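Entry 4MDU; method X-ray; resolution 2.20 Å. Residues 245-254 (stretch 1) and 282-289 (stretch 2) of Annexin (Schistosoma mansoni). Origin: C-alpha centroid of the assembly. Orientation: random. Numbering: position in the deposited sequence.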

# COMPACT_ATOMS: atom_id res chain seq x y z
N THR B 245 -5.68 -11.53 22.54
CA THR B 245 -6.40 -12.52 21.77
C THR B 245 -7.56 -11.84 21.04
O THR B 245 -7.99 -10.74 21.41
CB THR B 245 -6.95 -13.62 22.67
OG1 THR B 245 -8.09 -13.11 23.37
CG2 THR B 245 -5.88 -14.10 23.66
N PRO B 246 -8.09 -12.48 19.99
CA PRO B 246 -9.17 -11.79 19.29
C PRO B 246 -10.31 -11.44 20.25
O PRO B 246 -10.88 -10.36 20.15
CB PRO B 246 -9.61 -12.81 18.23
CG PRO B 246 -8.39 -13.68 18.03
CD PRO B 246 -7.80 -13.80 19.40
N TYR B 247 -10.60 -12.33 21.19
CA TYR B 247 -11.68 -12.09 22.15
C TYR B 247 -11.42 -10.88 23.05
O TYR B 247 -12.29 -10.00 23.19
CB TYR B 247 -11.97 -13.36 22.95
CG TYR B 247 -11.97 -14.58 22.04
CD1 TYR B 247 -13.07 -14.88 21.26
CD2 TYR B 247 -10.85 -15.39 21.93
CE1 TYR B 247 -13.07 -15.97 20.40
CE2 TYR B 247 -10.83 -16.48 21.08
CZ TYR B 247 -11.95 -16.76 20.31
OH TYR B 247 -11.95 -17.84 19.46
N GLN B 248 -10.21 -10.81 23.61
CA GLN B 248 -9.78 -9.67 24.42
C GLN B 248 -9.80 -8.34 23.65
O GLN B 248 -10.18 -7.31 24.21
CB GLN B 248 -8.38 -9.92 25.00
CG GLN B 248 -7.87 -8.83 25.94
CD GLN B 248 -8.70 -8.72 27.21
OE1 GLN B 248 -9.31 -9.70 27.66
NE2 GLN B 248 -8.73 -7.53 27.79
N LEU B 249 -9.39 -8.37 22.38
CA LEU B 249 -9.35 -7.17 21.54
C LEU B 249 -10.75 -6.62 21.34
O LEU B 249 -10.99 -5.42 21.39
CB LEU B 249 -8.76 -7.46 20.17
CG LEU B 249 -7.34 -6.97 19.96
CD1 LEU B 249 -6.90 -7.25 18.54
CD2 LEU B 249 -7.30 -5.49 20.28
N TYR B 250 -11.68 -7.54 21.10
CA TYR B 250 -13.05 -7.14 20.94
C TYR B 250 -13.54 -6.41 22.19
O TYR B 250 -14.00 -5.27 22.12
CB TYR B 250 -13.93 -8.35 20.66
CG TYR B 250 -15.35 -7.93 20.49
CD1 TYR B 250 -15.76 -7.28 19.34
CD2 TYR B 250 -16.28 -8.15 21.48
CE1 TYR B 250 -17.07 -6.87 19.17
CE2 TYR B 250 -17.60 -7.75 21.33
CZ TYR B 250 -17.99 -7.11 20.16
OH TYR B 250 -19.30 -6.71 20.00
N LEU B 251 -13.44 -7.08 23.33
CA LEU B 251 -13.78 -6.42 24.59
C LEU B 251 -13.09 -5.06 24.69
O LEU B 251 -13.72 -4.07 25.07
CB LEU B 251 -13.38 -7.27 25.79
CG LEU B 251 -13.66 -6.63 27.15
CD1 LEU B 251 -15.17 -6.39 27.31
CD2 LEU B 251 -13.10 -7.50 28.28
N THR B 252 -11.81 -5.00 24.31
CA THR B 252 -11.04 -3.77 24.42
C THR B 252 -11.64 -2.72 23.52
O THR B 252 -11.71 -1.53 23.86
CB THR B 252 -9.55 -3.99 24.05
OG1 THR B 252 -8.99 -4.98 24.90
CG2 THR B 252 -8.76 -2.72 24.24
N SER B 253 -12.09 -3.16 22.36
CA SER B 253 -12.71 -2.24 21.44
C SER B 253 -13.99 -1.66 22.05
O SER B 253 -14.18 -0.45 22.02
CB SER B 253 -13.00 -2.94 20.10
OG SER B 253 -13.61 -2.03 19.21
N GLU B 254 -14.84 -2.50 22.62
CA GLU B 254 -16.09 -2.02 23.22
C GLU B 254 -15.83 -1.02 24.33
O GLU B 254 -16.41 0.07 24.36
CB GLU B 254 -16.93 -3.18 23.77
CG GLU B 254 -17.34 -4.22 22.74
CD GLU B 254 -18.45 -3.74 21.82
OE1 GLU B 254 -19.64 -3.92 22.16
OE2 GLU B 254 -18.13 -3.19 20.74
N ALA B 282 -5.59 -4.41 10.04
CA ALA B 282 -5.79 -5.83 9.75
C ALA B 282 -5.96 -6.64 11.04
O ALA B 282 -6.93 -7.40 11.18
CB ALA B 282 -4.63 -6.39 8.94
N VAL B 283 -5.03 -6.50 11.98
CA VAL B 283 -5.07 -7.30 13.21
C VAL B 283 -6.35 -7.03 14.01
O VAL B 283 -7.02 -7.97 14.47
CB VAL B 283 -3.84 -7.07 14.08
CG1 VAL B 283 -4.01 -7.76 15.47
CG2 VAL B 283 -2.57 -7.57 13.37
N LEU B 284 -6.70 -5.76 14.18
CA LEU B 284 -7.90 -5.39 14.93
C LEU B 284 -9.14 -5.97 14.27
O LEU B 284 -10.01 -6.55 14.94
CB LEU B 284 -8.04 -3.87 15.04
CG LEU B 284 -9.24 -3.35 15.86
CD1 LEU B 284 -9.32 -4.04 17.22
CD2 LEU B 284 -9.18 -1.83 15.99
N ARG B 285 -9.21 -5.83 12.95
CA ARG B 285 -10.38 -6.26 12.20
C ARG B 285 -10.43 -7.78 12.14
O ARG B 285 -11.50 -8.37 12.07
CB ARG B 285 -10.41 -5.63 10.81
CG ARG B 285 -10.63 -4.11 10.82
CD ARG B 285 -10.87 -3.54 9.38
NE ARG B 285 -12.14 -4.00 8.82
CZ ARG B 285 -12.46 -3.99 7.53
NH1 ARG B 285 -11.60 -3.53 6.61
NH2 ARG B 285 -13.64 -4.45 7.15
N TYR B 286 -9.26 -8.42 12.19
CA TYR B 286 -9.23 -9.88 12.26
C TYR B 286 -10.01 -10.32 13.50
O TYR B 286 -10.65 -11.39 13.53
CB TYR B 286 -7.80 -10.41 12.34
CG TYR B 286 -7.76 -11.91 12.23
CD1 TYR B 286 -7.61 -12.72 13.36
CD2 TYR B 286 -7.93 -12.53 11.01
CE1 TYR B 286 -7.59 -14.11 13.24
CE2 TYR B 286 -7.92 -13.90 10.88
CZ TYR B 286 -7.75 -14.69 11.99
OH TYR B 286 -7.76 -16.06 11.81
N ALA B 287 -9.92 -9.50 14.54
CA ALA B 287 -10.65 -9.78 15.76
C ALA B 287 -12.11 -9.33 15.68
O ALA B 287 -13.00 -10.13 15.92
CB ALA B 287 -9.95 -9.13 16.95
N ILE B 288 -12.36 -8.07 15.33
CA ILE B 288 -13.70 -7.51 15.54
C ILE B 288 -14.58 -7.39 14.28
O ILE B 288 -15.75 -7.04 14.37
CB ILE B 288 -13.63 -6.13 16.22
CG1 ILE B 288 -13.10 -5.09 15.24
CG2 ILE B 288 -12.76 -6.19 17.47
CD1 ILE B 288 -13.35 -3.65 15.68
N ASP B 289 -14.03 -7.70 13.11
CA ASP B 289 -14.78 -7.51 11.87
C ASP B 289 -14.25 -8.45 10.79
O ASP B 289 -14.09 -8.06 9.63
CB ASP B 289 -14.67 -6.05 11.44
CG ASP B 289 -15.62 -5.68 10.28
OD1 ASP B 289 -16.66 -6.35 10.11
OD2 ASP B 289 -15.32 -4.71 9.56

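Two helices of one annexin chain, 246-254 and 282-288, cross almost at right angles (95° between their N-to-C directions), with their axes 8.3 Å apart at closest approach. No hydrogen bond links them; the contact is one of apolar packing and buries 358 Å² in all. Thr245 precedes the first helix as its N-cap and faces away from the partner. Its OG1 accepts from Gln248 N at 3.1 Å in a nearly linear capping bond, which satisfies an amide that has no earlier turn of helix to bond to. At Pro246 the backbones come close, with 4.3 Å between Pro246 CA and Ala287 CA. The small methyl of Ala287 fits here: Ala287 CB lies 3.6 Å from Pro246 O and 3.9 Å from Pro246 CB. Pro246 O is also the acceptor for Tyr250 N at 3.1 Å, so the methyl packs against a carbonyl already engaged in its own helix. Tyr247 and Gln248 point away and make no contact. Leu249 points toward the second helix and spans several of its residues. Leu249 CB touches Ala287 CB at 3.8 Å, Leu249 CD2 meets Leu284 CD1 at 3.9 Å, and Leu249 CD1 reaches Val283 CG1 at 4.2 Å. Its chi1 of -105° lies between the standard wells, while chi2 is t. Leu284 starts out sideways, but the end of its side chain comes nearer, which lets its methyl meet the leucine opposite. Tyr250 packs against Ile288, whose CG2 lies 3.6 Å from Tyr250 CA and 3.7 Å from Tyr250 CD1. This methyl sits at the edge of the ring, near its plane, and so does not cover a face; the phenol OH is hydrogen-bonded elsewhere in the structure. Leu251 points away, and Thr252, directed sideways, stays out of contact; Thr252 OG1 instead donates to Gln248 O at 2.7 Å, turning its polar group back onto its own helix. Ser253, one turn beyond Leu249, again points toward the partner. Ser253 OG approaches Ile288 CD1 at 3.9 Å, a van der Waals contact with a methyl that offers the hydroxyl no polar partner. Ile288 thus bridges Tyr250 and Ser253 near the end of its helix. Glu254 makes no contact. Beyond the interface, Arg285 points away from the first helix and forms a salt bridge with Asp289, Arg285 NH2 lying 2.9 Å from Asp289 OD2, so this charged pair remains outside the apolar packing.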